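Local coordinates for carbohydrate-binding module family 14 protein (PDB 4Z4A), which is a fungal avirulence effector that probably binds chitin through its carbohydrate-binding module and is probably recognised by the plant receptor Cf-4, at residues Y46-P49 with K50-N53. Sequence-based numbering, arbitrary orientation.
Sequences YPSP and KTCN
Ser-48 and Lys-50 meet where the chain leaves strand 45-48 and reverses toward strand 54-60, and the buried serine side chain holds the bend from inside. Ser-48 CB lies 3.7 Å from Thr-51 O, a van der Waals contact. One bond further, OG stands anti to the serine's own nitrogen (chi1 163°), a torsion that carries it to the N-H groups of Lys-50 and Thr-51. There Ser-48 OG accepts a hydrogen bond from Lys-50 N at 2.9 Å, moderately bent at 149°. The following amide, Thr-51 N, adds a weak second bond to Ser-48 OG at 3.3 Å, so one hydroxyl oxygen receives two successive N-H groups. Two carbon atoms also lie against this oxygen: Lys-50 CB approaches Ser-48 OG to 3.4 Å, and Thr-51 CG2 lies 3.8 Å from it. The lysine chain runs on extended from CB, bends at chi3, and its NZ forms a salt bridge with Glu-72.

The serine backbone is tied to the returning chain by water, which accepts from Ser-48 N at 3.0 Å and donates to Thr-51 O at 2.8 Å. Thr-51 turns its other branch onward: OG1 accepts from Asn-53 N at 2.9 Å and a fairly straight 157°. This ST turn bends the chain into the corner at Cys-52 and Asn-53. Cys-52 is disulfide-bonded to Cys-96, while Asn-53 ND2 donates to the carbonyl oxygens of Pro-76 and Leu-79.

Pro-49 and Lys-50 have backbone angles close to those of a type I beta turn, at its two exposed central positions. Two ST turns, at Ser-48 and Thr-51, the first laid over this beta turn, make the connection between the first two strands of the three-stranded antiparallel sheet in this CBM14 (peritrophin-A) chitin-binding fold.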
ATOM      1  N   TYR B  46      -5.754   1.520  -7.854  1.00 25.16           N
ATOM      2  CA  TYR B  46      -6.724   2.116  -8.781  1.00 26.99           C
ATOM      3  C   TYR B  46      -7.756   2.912  -7.993  1.00 26.38           C
ATOM      4  O   TYR B  46      -8.010   2.614  -6.845  1.00 26.67           O
ATOM      5  CB  TYR B  46      -7.459   0.998  -9.542  1.00 28.41           C
ATOM      6  CG  TYR B  46      -6.561  -0.060 -10.163  1.00 26.99           C
ATOM      7  CD1 TYR B  46      -6.170  -1.186  -9.421  1.00 27.41           C
ATOM      8  CD2 TYR B  46      -6.055   0.064 -11.450  1.00 28.22           C
ATOM      9  CE1 TYR B  46      -5.343  -2.153  -9.960  1.00 28.56           C
ATOM     10  CE2 TYR B  46      -5.215  -0.883 -11.973  1.00 28.67           C
ATOM     11  CZ  TYR B  46      -4.870  -2.003 -11.223  1.00 28.86           C
ATOM     12  OH  TYR B  46      -4.008  -2.954 -11.730  1.00 28.33           O
ATOM     13  N   PRO B  47      -8.370   3.912  -8.624  1.00 26.97           N
ATOM     14  CA  PRO B  47      -9.512   4.574  -8.049  1.00 28.06           C
ATOM     15  C   PRO B  47     -10.666   3.578  -7.916  1.00 31.27           C
ATOM     16  O   PRO B  47     -10.709   2.599  -8.668  1.00 33.18           O
ATOM     17  CB  PRO B  47      -9.863   5.671  -9.051  1.00 29.69           C
ATOM     18  CG  PRO B  47      -8.994   5.481 -10.222  1.00 31.97           C
ATOM     19  CD  PRO B  47      -8.005   4.417  -9.954  1.00 29.10           C
ATOM     20  N   SER B  48     -11.529   3.816  -6.956  1.00 34.22           N
ATOM     21  CA  SER B  48     -12.784   3.089  -6.868  1.00 37.15           C
ATOM     22  C   SER B  48     -13.844   3.863  -7.652  1.00 39.95           C
ATOM     23  O   SER B  48     -14.081   5.036  -7.360  1.00 36.25           O
ATOM     24  CB  SER B  48     -13.233   2.952  -5.434  1.00 40.13           C
ATOM     25  OG  SER B  48     -14.598   2.602  -5.374  1.00 43.83           O
ATOM     26  N   PRO B  49     -14.492   3.206  -8.640  1.00 43.76           N
ATOM     27  CA  PRO B  49     -15.629   3.870  -9.290  1.00 45.59           C
ATOM     28  C   PRO B  49     -16.810   4.061  -8.332  1.00 47.49           C
ATOM     29  O   PRO B  49     -17.793   4.684  -8.691  1.00 51.59           O
ATOM     30  CB  PRO B  49     -16.010   2.916 -10.441  1.00 47.39           C
ATOM     31  CG  PRO B  49     -15.003   1.822 -10.462  1.00 47.87           C
ATOM     32  CD  PRO B  49     -14.329   1.813  -9.112  1.00 47.99           C
ATOM     33  N   LYS B  50     -16.711   3.565  -7.109  1.00 47.14           N
ATOM     34  CA  LYS B  50     -17.813   3.632  -6.170  1.00 46.80           C
ATOM     35  C   LYS B  50     -17.704   4.694  -5.066  1.00 46.20           C
ATOM     36  O   LYS B  50     -18.707   5.077  -4.481  1.00 42.72           O
ATOM     37  CB  LYS B  50     -17.997   2.222  -5.615  1.00 51.94           C
ATOM     38  CG  LYS B  50     -18.804   2.049  -4.345  1.00 58.11           C
ATOM     39  CD  LYS B  50     -18.727   0.596  -3.875  1.00 62.11           C
ATOM     40  CE  LYS B  50     -18.846  -0.407  -5.024  1.00 62.31           C
ATOM     41  NZ  LYS B  50     -18.529  -1.789  -4.584  1.00 62.48           N
ATOM     42  N   THR B  51     -16.502   5.183  -4.752  1.00 37.94           N
ATOM     43  CA  THR B  51     -16.350   6.183  -3.675  1.00 35.84           C
ATOM     44  C   THR B  51     -15.039   6.975  -3.875  1.00 35.14           C
ATOM     45  O   THR B  51     -14.072   6.442  -4.429  1.00 33.91           O
ATOM     46  CB  THR B  51     -16.373   5.538  -2.276  1.00 37.23           C
ATOM     47  OG1 THR B  51     -16.147   6.513  -1.250  1.00 36.85           O
ATOM     48  CG2 THR B  51     -15.329   4.431  -2.150  1.00 36.97           C
ATOM     49  N   CYS B  52     -15.041   8.220  -3.404  1.00 34.40           N
ATOM     50  CA  CYS B  52     -13.808   9.024  -3.346  1.00 33.38           C
ATOM     51  C   CYS B  52     -13.056   8.726  -2.047  1.00 32.53           C
ATOM     52  O   CYS B  52     -11.880   9.066  -1.961  1.00 29.56           O
ATOM     53  CB  CYS B  52     -14.075  10.518  -3.391  1.00 34.29           C
ATOM     54  SG  CYS B  52     -14.902  11.095  -4.886  1.00 39.17           S
ATOM     55  N   ASN B  53     -13.716   8.107  -1.048  1.00 32.42           N
ATOM     56  CA  ASN B  53     -13.132   7.888   0.307  1.00 35.73           C
ATOM     57  C   ASN B  53     -12.489   6.484   0.407  1.00 33.28           C
ATOM     58  O   ASN B  53     -12.576   5.819   1.439  1.00 32.08           O
ATOM     59  CB  ASN B  53     -14.169   8.129   1.434  1.00 40.34           C
ATOM     60  CG  ASN B  53     -13.567   8.041   2.875  1.00 43.01           C
ATOM     61  OD1 ASN B  53     -14.136   7.372   3.744  1.00 43.56           O
ATOM     62  ND2 ASN B  53     -12.465   8.733   3.137  1.00 42.64           N
TER
HETATM   63  O   HOH W   1     -11.450   6.379  -5.418  1.00 31.19           O